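Local coordinates for CurM Sulfotransferase (Moorea producta, PDB 4GBM), which probably transfers a sulfo group from PAPS to an intermediate of curacin biosynthesis, with the spent cofactor adenosine-3'-5'-diphosphate bound, at residues I35-S40 and V134-T139; Y140-T145 and A198-N203; P166-E171 and K287-P292; M176-L181 and S266-N271. The protein carries 2 engineered substitutions. All coordinates share one frame; numbering follows the deposited sequence. Where two conformers were deposited one is given.

Contact 1: I35-S40 and V134-T139; sequences IFILSS and VDKSPT
I37 meets V134 and K136 in the parallel sheet at the core of this sulfotransferase, whose family belongs to the P-loop NTPase clan. Residues 35-39 and 134-136 run the same way, their axes 22° apart. D135 pairs with F36, and its backbone bonds go to the residues on either side of F36. Its N donates to I35 O at 2.7 Å, and its O accepts from I37 N at 3.0 Å.

I37 and V134 lie on one face of the sheet. V134 CG1 is anti to the backbone N (chi1 178°) and touches I37 CD1 at 3.7 Å. K136 CG packs on I37 CB at 3.6 Å, while K136 NZ turns away to E63.

On the other face F36 and D135 run side by side, ring and carboxylate planes 31° apart. Y121 and Y140 bind the two carboxylate oxygens of D135. An alanine at F36 would probably open a gap beside D135 and leave the ring of Y159 without the ring it meets.

Further along, a water links the two segments, accepting from S39 N and donating to S137 O at 2.7 Å.

Contact 2: Y140-T145 and A198-N203; sequences YAMEPT and AKSNQN
A141 and P144 carry the apolar part of this contact against one side of helix 189-208. A141 CB lies 3.9 Å from S200 CB. The ring of P144 is laid across the amide of N203, with P144 CG 3.8 Å from N203 CG. P144 begins helix 144-153, and E143 before it holds the N-cap position.

The polar part has no clear hydrogen bond between the segments. N203 OD1 comes within 2.9 Å of A141 O, but both are acceptors and do not bond. Within the helix, K199 NZ donates to the same N203 OD1 at 3.1 Å, in the plane of the amide and on a lone pair. S200 OG binds V196 O one turn back. The K199 and S200 bonds are those of the conformers described, since both residues have a second one.

N203 CG lies anti to the carbonyl carbon (chi1 -72°), on the side of P144. An alanine at N203 would probably leave K199 NZ without this acceptor and the P144 ring without the amide beside it.

The contact joins the 3-10 turn after strand 132-136, and the start of helix 144-153, to the middle of helix 189-208. Helix 297-305 covers another side of that helix, at A198, N201 and Q202.

Contact 3: P166-E171 and K287-P292; sequences PYSVIE and KTIQLP
I289 and L291 point from an irregular loop onto the start of helix 166-175. Both side chains pack tightly there, and no hydrogen bond crosses the contact. I289 has the largest covered surface. Its CD1 lies 3.6 Å from Y167 O and 3.8 Å from S168 CA. The same methyl touches E171 CB at 3.7 Å, the two side chains crossing at about a right angle. I289 CG1 lies beside the backbone N, anti to the carbonyl carbon (chi1 -76°), and CD1 extends from it to the helix backbone.

L291 fills the neighbouring place with both its methyls. CD2 meets I170 CG2 at 3.8 Å, and CD1 meets Y167 CD1 at 3.8 Å. The tyrosine ring is tilted obliquely to that methyl. Y167 thus packs against both loop residues.

The outer side is looser. Y167 and E171 are partly exposed there, and Q290 between the two packed loop residues turns its CB from the helix. The polar ends of Y167 and E171 have partners outside the contact. Y167 OH binds P311 O, and the carboxylate of E171 pairs with R175 one turn on.

The loop, which precedes helix 297-305, lies along one side of helix 166-175. Other sides of that helix meet helix 189-208, where P166 and V169 rest on W197 and I170 on A193.

Contact 4: M176-L181 and S266-N271; sequences MRMQKL and SISDPN. With ZN (zinc ion), chain C; A3P (adenosine-3'-5'-diphosphate), chain G.
The backbones at M178 and S268 stay 7.3 Å apart at their CA atoms, and two loops meet here through side chains. Before M178, R177 takes positive phi and closes helix 166-175 with a Schellman motif.

M176 reaches tip to tip toward N271. Its chain is bent at chi2 and chi3, and its CE packs 3.5 Å from D269 O. N271 ND2 gives M176 SD a weak hydrogen bond, 3.6 Å long and fairly straight at 165°. A stronger bond runs from N271 ND2 to O2P of adenosine-3'-5'-diphosphate, at 2.8 Å. The amide is held at its other end too, since N271 OD1 accepts from K274.

M178 covers S268, its SD 3.8 Å from S268 CB. M178 CE touches I267 CD1, the two side chains crossing at about a right angle. L181 CD1 sits 3.4 Å from I267 O, at the more exposed side. A water joins M176 O to S268 OG.

D269 OD1 binds zinc at 2.0 Å, with H261 among the other ligands of the ion. It also accepts from N271 N in an Asx turn, met from above the carboxylate plane, and D269 OD2 pairs with K274. The turn probably fixes the backbone of N271, whose ND2 meets the 3'-phosphate. Through P270 and N271, the 266-271 loop forms part of the nucleotide pocket of a PAPS-dependent sulfotransferase.

Contact 1 is the core of the set, fully buried in the parallel sheet and held by backbone bonds. Contacts 2, 3 and 4 are partly buried. Contacts 1 and 2 touch, D135 OD2 to Y140 OH, and segment 140-145 directly follows segment 134-139. Contacts 3 and 4 lie at the two ends of helix 166-175, contact 3 on its first turns and contact 4 just past its end. Their chemistry differs. Contact 3 is apolar across the segments, and contact 2 mixes small apolar touches with a lysine-asparagine bond inside its helix. In contact 4 a zinc ion and the nucleotide bond to residues of the segments.

Contact 1: I35-S40 and V134-T139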
# COMPACT_ATOMS: atom_id res chain seq x y z
N ILE A 35 9.38 1.80 -6.57
CA ILE A 35 8.15 2.58 -6.53
C ILE A 35 7.43 2.26 -5.22
O ILE A 35 7.24 1.09 -4.89
CB ILE A 35 7.24 2.23 -7.72
CG1 ILE A 35 7.96 2.55 -9.03
CG2 ILE A 35 5.90 2.97 -7.62
CD1 ILE A 35 7.42 1.77 -10.25
N PHE A 36 7.05 3.30 -4.47
CA PHE A 36 6.24 3.12 -3.26
C PHE A 36 4.83 3.62 -3.46
O PHE A 36 4.62 4.64 -4.12
CB PHE A 36 6.86 3.87 -2.07
CG PHE A 36 8.13 3.27 -1.56
CD1 PHE A 36 8.10 2.19 -0.67
CD2 PHE A 36 9.36 3.78 -1.95
CE1 PHE A 36 9.28 1.63 -0.19
CE2 PHE A 36 10.56 3.23 -1.47
CZ PHE A 36 10.52 2.16 -0.59
N ILE A 37 3.85 2.91 -2.91
CA ILE A 37 2.49 3.45 -2.81
C ILE A 37 2.25 3.81 -1.35
O ILE A 37 2.26 2.93 -0.49
CB ILE A 37 1.39 2.47 -3.31
CG1 ILE A 37 1.56 2.18 -4.81
CG2 ILE A 37 -0.01 3.07 -3.04
CD1 ILE A 37 0.71 1.01 -5.34
N LEU A 38 2.05 5.10 -1.09
CA LEU A 38 1.79 5.58 0.27
C LEU A 38 0.34 6.02 0.41
O LEU A 38 -0.18 6.77 -0.42
CB LEU A 38 2.69 6.77 0.60
CG LEU A 38 4.20 6.57 0.45
CD1 LEU A 38 4.91 7.84 0.85
CD2 LEU A 38 4.71 5.37 1.25
N SER A 39 -0.30 5.58 1.49
CA SER A 39 -1.68 5.96 1.72
C SER A 39 -2.12 5.68 3.13
O SER A 39 -1.47 4.93 3.86
CB SER A 39 -2.62 5.19 0.78
OG SER A 39 -2.67 3.82 1.15
N SER A 40 -3.24 6.29 3.51
CA SER A 40 -3.99 5.89 4.69
C SER A 40 -4.61 4.52 4.43
O SER A 40 -4.86 4.16 3.28
CB SER A 40 -5.08 6.93 4.97
OG SER A 40 -6.07 6.45 5.87
N VAL A 134 7.06 -2.55 -7.02
CA VAL A 134 6.07 -1.65 -6.44
C VAL A 134 5.83 -2.14 -5.03
O VAL A 134 5.37 -3.27 -4.81
CB VAL A 134 4.74 -1.68 -7.22
CG1 VAL A 134 3.72 -0.77 -6.54
CG2 VAL A 134 4.96 -1.28 -8.67
N ASP A 135 6.16 -1.29 -4.06
CA ASP A 135 6.08 -1.62 -2.65
C ASP A 135 4.96 -0.80 -2.00
O ASP A 135 5.10 0.41 -1.79
CB ASP A 135 7.44 -1.37 -1.99
CG ASP A 135 7.51 -1.89 -0.57
OD1 ASP A 135 8.64 -2.11 -0.08
OD2 ASP A 135 6.45 -2.08 0.06
N LYS A 136 3.85 -1.47 -1.68
CA LYS A 136 2.66 -0.84 -1.09
C LYS A 136 2.37 -1.35 0.32
O LYS A 136 2.31 -2.56 0.54
CB LYS A 136 1.43 -1.12 -1.98
CG LYS A 136 0.13 -0.40 -1.53
CD LYS A 136 -0.68 -1.17 -0.43
CE LYS A 136 -1.50 -2.32 -1.02
NZ LYS A 136 -2.46 -2.82 0.02
N SER A 137 2.17 -0.42 1.25
CA SER A 137 1.58 -0.74 2.56
C SER A 137 1.03 0.52 3.21
O SER A 137 1.75 1.51 3.32
CB SER A 137 2.60 -1.38 3.51
OG SER A 137 2.01 -1.60 4.79
N PRO A 138 -0.23 0.49 3.67
CA PRO A 138 -0.75 1.67 4.36
C PRO A 138 -0.05 1.94 5.69
O PRO A 138 -0.09 3.06 6.20
CB PRO A 138 -2.23 1.33 4.59
CG PRO A 138 -2.55 0.35 3.56
CD PRO A 138 -1.30 -0.49 3.38
N THR A 139 0.62 0.93 6.24
CA THR A 139 1.25 1.08 7.55
C THR A 139 2.50 1.98 7.51
O THR A 139 2.89 2.53 8.55
CB THR A 139 1.58 -0.28 8.20
OG1 THR A 139 2.58 -0.95 7.43
CG2 THR A 139 0.34 -1.14 8.29
O HOH W 1 1.38 4.19 3.65

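Contact 2: Y140-T145 and A198-N203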
# COMPACT_ATOMS: atom_id res chain seq x y z
N TYR A 140 3.12 2.14 6.33
CA TYR A 140 4.33 2.97 6.22
C TYR A 140 4.07 4.41 6.68
O TYR A 140 4.91 5.01 7.35
CB TYR A 140 4.88 3.01 4.78
CG TYR A 140 5.29 1.68 4.20
CD1 TYR A 140 5.66 0.61 5.02
CD2 TYR A 140 5.34 1.51 2.82
CE1 TYR A 140 6.05 -0.62 4.46
CE2 TYR A 140 5.72 0.29 2.25
CZ TYR A 140 6.07 -0.76 3.09
OH TYR A 140 6.44 -1.97 2.53
N ALA A 141 2.89 4.92 6.33
CA ALA A 141 2.54 6.31 6.62
C ALA A 141 2.26 6.57 8.09
O ALA A 141 2.17 7.72 8.51
CB ALA A 141 1.35 6.73 5.78
N MET A 142 2.14 5.51 8.88
CA MET A 142 1.86 5.65 10.31
C MET A 142 3.10 6.04 11.12
O MET A 142 2.98 6.49 12.26
CB MET A 142 1.25 4.36 10.87
CG MET A 142 -0.09 4.01 10.25
SD MET A 142 -1.33 5.27 10.57
CE MET A 142 -1.77 4.93 12.28
N GLU A 143 4.28 5.86 10.54
CA GLU A 143 5.53 6.15 11.24
C GLU A 143 6.50 6.92 10.35
O GLU A 143 7.03 6.35 9.38
CB GLU A 143 6.20 4.85 11.72
CG GLU A 143 5.46 4.08 12.81
CD GLU A 143 5.40 4.82 14.15
OE1 GLU A 143 4.52 4.48 14.97
OE2 GLU A 143 6.22 5.74 14.38
N PRO A 144 6.75 8.20 10.66
CA PRO A 144 7.71 8.98 9.87
C PRO A 144 9.07 8.30 9.70
O PRO A 144 9.69 8.45 8.64
CB PRO A 144 7.84 10.28 10.65
CG PRO A 144 6.51 10.43 11.30
CD PRO A 144 6.14 9.03 11.72
N THR A 145 9.53 7.55 10.70
CA THR A 145 10.82 6.87 10.59
C THR A 145 10.83 5.74 9.55
O THR A 145 11.88 5.44 9.00
CB THR A 145 11.36 6.35 11.96
OG1 THR A 145 10.43 5.42 12.52
CG2 THR A 145 11.58 7.52 12.92
N ALA A 198 -5.89 11.19 9.53
CA ALA A 198 -5.21 12.48 9.70
C ALA A 198 -3.70 12.32 9.85
O ALA A 198 -2.93 13.02 9.18
CB ALA A 198 -5.80 13.24 10.89
N LYS A 199 -3.28 11.39 10.72
CA LYS A 199 -1.85 11.18 10.98
C LYS A 199 -1.13 10.62 9.75
O LYS A 199 -0.05 11.11 9.40
CB LYS A 199 -1.64 10.28 12.20
CG LYS A 199 -0.18 9.91 12.46
CD LYS A 199 0.02 9.28 13.83
CE LYS A 199 1.39 8.63 13.95
NZ LYS A 199 2.54 9.53 13.58
N SER A 200 -1.72 9.62 9.10
CA SER A 200 -1.13 9.02 7.90
C SER A 200 -0.94 10.08 6.83
O SER A 200 0.14 10.21 6.25
CB SER A 200 -2.02 7.90 7.36
OG SER A 200 -2.16 6.86 8.31
N ASN A 201 -1.99 10.86 6.57
CA ASN A 201 -1.90 11.88 5.54
C ASN A 201 -0.95 13.01 5.88
O ASN A 201 -0.16 13.42 5.04
CB ASN A 201 -3.29 12.38 5.14
CG ASN A 201 -3.97 11.42 4.21
OD1 ASN A 201 -3.55 11.26 3.06
ND2 ASN A 201 -5.01 10.74 4.70
N GLN A 202 -0.99 13.48 7.13
CA GLN A 202 -0.04 14.51 7.53
C GLN A 202 1.41 14.01 7.44
O GLN A 202 2.29 14.75 6.98
CB GLN A 202 -0.34 15.05 8.94
CG GLN A 202 0.42 16.35 9.24
CD GLN A 202 0.08 17.45 8.25
OE1 GLN A 202 -1.08 17.86 8.14
NE2 GLN A 202 1.08 17.94 7.52
N ASN A 203 1.65 12.77 7.85
CA ASN A 203 2.99 12.19 7.76
C ASN A 203 3.48 12.12 6.31
O ASN A 203 4.63 12.45 6.02
CB ASN A 203 3.06 10.79 8.39
CG ASN A 203 2.98 10.81 9.92
OD1 ASN A 203 2.73 9.76 10.54
ND2 ASN A 203 3.19 11.96 10.53

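Contact 3: P166-E171 and K287-P292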
# COMPACT_ATOMS: atom_id res chain seq x y z
N PRO A 166 -11.87 11.63 3.59
CA PRO A 166 -11.85 11.15 4.98
C PRO A 166 -13.15 10.46 5.43
O PRO A 166 -13.10 9.52 6.22
CB PRO A 166 -11.59 12.43 5.79
CG PRO A 166 -12.02 13.55 4.89
CD PRO A 166 -11.64 13.09 3.51
N TYR A 167 -14.31 10.91 4.94
CA TYR A 167 -15.58 10.29 5.35
C TYR A 167 -15.60 8.82 4.93
O TYR A 167 -16.02 7.94 5.69
CB TYR A 167 -16.78 10.98 4.72
CG TYR A 167 -17.16 12.35 5.25
CD1 TYR A 167 -16.36 13.05 6.16
CD2 TYR A 167 -18.33 12.96 4.80
CE1 TYR A 167 -16.72 14.32 6.61
CE2 TYR A 167 -18.70 14.22 5.24
CZ TYR A 167 -17.90 14.89 6.14
OH TYR A 167 -18.27 16.14 6.58
N SER A 168 -15.13 8.55 3.71
CA SER A 168 -15.12 7.20 3.16
C SER A 168 -14.16 6.31 3.93
O SER A 168 -14.48 5.16 4.26
CB SER A 168 -14.74 7.24 1.68
OG SER A 168 -15.62 8.07 0.95
N VAL A 169 -12.97 6.84 4.22
CA VAL A 169 -11.97 6.08 4.97
C VAL A 169 -12.47 5.78 6.38
O VAL A 169 -12.34 4.66 6.85
CB VAL A 169 -10.62 6.82 5.01
CG1 VAL A 169 -9.66 6.15 6.00
CG2 VAL A 169 -10.00 6.82 3.61
N ILE A 170 -13.06 6.78 7.03
CA ILE A 170 -13.53 6.61 8.41
C ILE A 170 -14.65 5.57 8.49
O ILE A 170 -14.59 4.67 9.34
CB ILE A 170 -13.95 7.96 9.04
CG1 ILE A 170 -12.70 8.81 9.28
CG2 ILE A 170 -14.67 7.73 10.37
CD1 ILE A 170 -13.00 10.29 9.48
N GLU A 171 -15.64 5.66 7.60
CA GLU A 171 -16.74 4.71 7.59
C GLU A 171 -16.22 3.29 7.39
O GLU A 171 -16.67 2.36 8.07
CB GLU A 171 -17.74 5.07 6.48
CG GLU A 171 -19.02 4.23 6.45
CD GLU A 171 -18.87 2.91 5.70
OE1 GLU A 171 -17.99 2.79 4.84
OE2 GLU A 171 -19.66 1.97 5.98
N LYS A 287 -20.51 11.61 -0.16
CA LYS A 287 -21.61 12.57 -0.34
C LYS A 287 -22.79 12.27 0.57
O LYS A 287 -23.59 13.15 0.85
CB LYS A 287 -22.07 12.62 -1.80
CG LYS A 287 -21.03 13.18 -2.76
CD LYS A 287 -21.55 13.20 -4.19
CE LYS A 287 -20.46 13.62 -5.16
NZ LYS A 287 -20.91 13.54 -6.58
N THR A 288 -22.89 11.02 1.04
CA THR A 288 -24.04 10.61 1.84
C THR A 288 -23.70 10.01 3.20
O THR A 288 -24.59 9.85 4.05
CB THR A 288 -24.97 9.63 1.08
OG1 THR A 288 -24.21 8.51 0.62
CG2 THR A 288 -25.66 10.32 -0.09
N ILE A 289 -22.42 9.68 3.42
CA ILE A 289 -21.98 9.15 4.70
C ILE A 289 -22.27 10.17 5.80
O ILE A 289 -21.95 11.36 5.67
CB ILE A 289 -20.48 8.77 4.68
CG1 ILE A 289 -20.29 7.44 3.94
CG2 ILE A 289 -19.93 8.65 6.10
CD1 ILE A 289 -18.85 7.13 3.58
N GLN A 290 -22.91 9.69 6.87
CA GLN A 290 -23.19 10.51 8.03
C GLN A 290 -22.39 10.01 9.22
O GLN A 290 -22.70 8.97 9.80
CB GLN A 290 -24.69 10.50 8.35
CG GLN A 290 -25.56 11.13 7.27
CD GLN A 290 -25.19 12.58 7.00
OE1 GLN A 290 -25.06 13.38 7.92
NE2 GLN A 290 -25.02 12.92 5.72
N LEU A 291 -21.34 10.75 9.57
CA LEU A 291 -20.53 10.41 10.74
C LEU A 291 -21.20 11.00 11.99
O LEU A 291 -21.95 11.97 11.88
CB LEU A 291 -19.10 10.93 10.58
CG LEU A 291 -18.30 10.40 9.38
CD1 LEU A 291 -16.93 11.05 9.36
CD2 LEU A 291 -18.16 8.89 9.41
N PRO A 292 -20.94 10.39 13.17
CA PRO A 292 -21.60 10.90 14.38
C PRO A 292 -21.14 12.29 14.79
O PRO A 292 -21.91 13.04 15.40
CB PRO A 292 -21.21 9.87 15.45
CG PRO A 292 -19.98 9.23 14.93
CD PRO A 292 -20.12 9.20 13.44

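Contact 4: M176-L181 and S266-N271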
# COMPACT_ATOMS: atom_id res chain seq x y z
N MET A 176 -14.94 -2.11 9.44
CA MET A 176 -14.01 -3.24 9.44
C MET A 176 -13.44 -3.54 10.82
O MET A 176 -12.68 -4.50 10.99
CB MET A 176 -12.89 -3.02 8.41
CG MET A 176 -13.39 -2.96 6.96
SD MET A 176 -14.30 -4.43 6.45
CE MET A 176 -13.00 -5.66 6.47
N ARG A 177 -13.81 -2.71 11.80
CA ARG A 177 -13.44 -2.89 13.21
C ARG A 177 -11.93 -2.90 13.42
O ARG A 177 -11.39 -3.72 14.17
CB ARG A 177 -14.09 -4.16 13.78
CG ARG A 177 -15.60 -4.06 13.86
CD ARG A 177 -16.26 -5.38 14.22
NE ARG A 177 -17.65 -5.17 14.62
CZ ARG A 177 -18.65 -4.87 13.79
NH1 ARG A 177 -18.44 -4.75 12.48
NH2 ARG A 177 -19.87 -4.70 14.27
N MET A 178 -11.25 -1.96 12.77
CA MET A 178 -9.79 -1.91 12.80
C MET A 178 -9.19 -1.15 13.98
O MET A 178 -7.97 -1.12 14.14
CB MET A 178 -9.26 -1.35 11.48
CG MET A 178 -9.48 -2.27 10.31
SD MET A 178 -9.12 -1.48 8.75
CE MET A 178 -7.34 -1.27 8.87
N GLN A 179 -10.03 -0.53 14.81
CA GLN A 179 -9.54 0.28 15.94
C GLN A 179 -8.52 -0.44 16.84
O GLN A 179 -7.61 0.19 17.38
CB GLN A 179 -10.69 0.88 16.76
CG GLN A 179 -11.75 -0.10 17.25
CD GLN A 179 -12.91 -0.29 16.27
OE1 GLN A 179 -12.79 -0.03 15.07
NE2 GLN A 179 -14.04 -0.74 16.80
N LYS A 180 -8.66 -1.76 16.98
CA LYS A 180 -7.76 -2.58 17.80
C LYS A 180 -6.31 -2.54 17.30
O LYS A 180 -5.38 -2.58 18.11
CB LYS A 180 -8.27 -4.02 17.85
CG LYS A 180 -7.64 -4.88 18.94
CD LYS A 180 -8.11 -6.34 18.86
CE LYS A 180 -7.50 -7.06 17.66
NZ LYS A 180 -7.94 -8.48 17.60
N LEU A 181 -6.13 -2.45 15.99
CA LEU A 181 -4.80 -2.49 15.35
C LEU A 181 -3.92 -1.28 15.70
O LEU A 181 -2.70 -1.35 15.59
CB LEU A 181 -4.94 -2.61 13.83
CG LEU A 181 -5.75 -3.78 13.27
CD1 LEU A 181 -6.15 -3.50 11.84
CD2 LEU A 181 -4.99 -5.11 13.38
N SER A 266 -3.06 -8.99 5.39
CA SER A 266 -2.15 -8.72 6.49
C SER A 266 -2.91 -8.18 7.68
O SER A 266 -3.11 -8.91 8.66
CB SER A 266 -1.05 -7.74 6.05
OG SER A 266 -0.21 -8.36 5.09
N ILE A 267 -3.35 -6.93 7.57
CA ILE A 267 -3.96 -6.22 8.70
C ILE A 267 -5.48 -6.22 8.72
O ILE A 267 -6.08 -6.25 9.79
CB ILE A 267 -3.43 -4.78 8.84
CG1 ILE A 267 -3.74 -3.94 7.60
CG2 ILE A 267 -1.92 -4.80 9.11
CD1 ILE A 267 -3.73 -2.43 7.84
N SER A 268 -6.10 -6.17 7.54
CA SER A 268 -7.55 -6.29 7.43
C SER A 268 -7.87 -6.92 6.09
O SER A 268 -6.97 -7.45 5.42
CB SER A 268 -8.23 -4.93 7.56
OG SER A 268 -9.64 -5.08 7.69
N ASP A 269 -9.14 -6.87 5.70
CA ASP A 269 -9.58 -7.37 4.40
C ASP A 269 -9.84 -6.16 3.50
O ASP A 269 -10.70 -5.34 3.83
CB ASP A 269 -10.86 -8.21 4.56
CG ASP A 269 -11.21 -9.01 3.31
OD1 ASP A 269 -10.64 -8.73 2.24
OD2 ASP A 269 -12.06 -9.93 3.41
N PRO A 270 -9.10 -6.05 2.38
CA PRO A 270 -9.36 -4.92 1.46
C PRO A 270 -10.66 -5.08 0.68
O PRO A 270 -11.08 -4.15 -0.01
CB PRO A 270 -8.15 -4.94 0.53
CG PRO A 270 -7.66 -6.34 0.55
CD PRO A 270 -7.96 -6.87 1.94
N ASN A 271 -11.27 -6.27 0.77
CA ASN A 271 -12.56 -6.57 0.14
C ASN A 271 -12.51 -6.54 -1.38
O ASN A 271 -13.54 -6.43 -2.05
CB ASN A 271 -13.67 -5.65 0.68
CG ASN A 271 -13.91 -5.84 2.17
OD1 ASN A 271 -13.85 -6.96 2.69
ND2 ASN A 271 -14.18 -4.73 2.87
ZN ZN C . -10.81 -10.08 0.75
P1 A3P G . -14.32 -1.20 1.83
O1P A3P G . -14.26 -1.30 3.33
O2P A3P G . -14.45 -2.53 1.14
O3P A3P G . -15.27 -0.14 1.34
P2 A3P G . -7.17 -0.68 1.00
O4P A3P G . -6.29 0.52 0.97
O5P A3P G . -7.42 -1.27 2.37
O6P A3P G . -6.80 -1.71 -0.03
O5' A3P G . -8.63 -0.13 0.57
C5' A3P G . -9.77 -0.99 0.72
C4' A3P G . -10.91 -0.30 0.01
O4' A3P G . -10.68 -0.36 -1.40
C3' A3P G . -12.23 -1.02 0.20
O3' A3P G . -12.83 -0.65 1.45
C2' A3P G . -13.00 -0.55 -1.03
O2' A3P G . -13.69 0.68 -0.76
C1' A3P G . -11.92 -0.28 -2.08
N9 A3P G . -11.97 -1.31 -3.14
C8 A3P G . -11.58 -2.60 -3.05
N7 A3P G . -11.80 -3.26 -4.22
C5 A3P G . -12.33 -2.37 -5.08
C6 A3P G . -12.80 -2.38 -6.48
N6 A3P G . -12.72 -3.51 -7.22
N1 A3P G . -13.30 -1.21 -6.99
C2 A3P G . -13.36 -0.07 -6.26
N3 A3P G . -12.94 0.00 -4.98
C4 A3P G . -12.43 -1.09 -4.37
O HOH W 2 -10.67 -5.99 10.07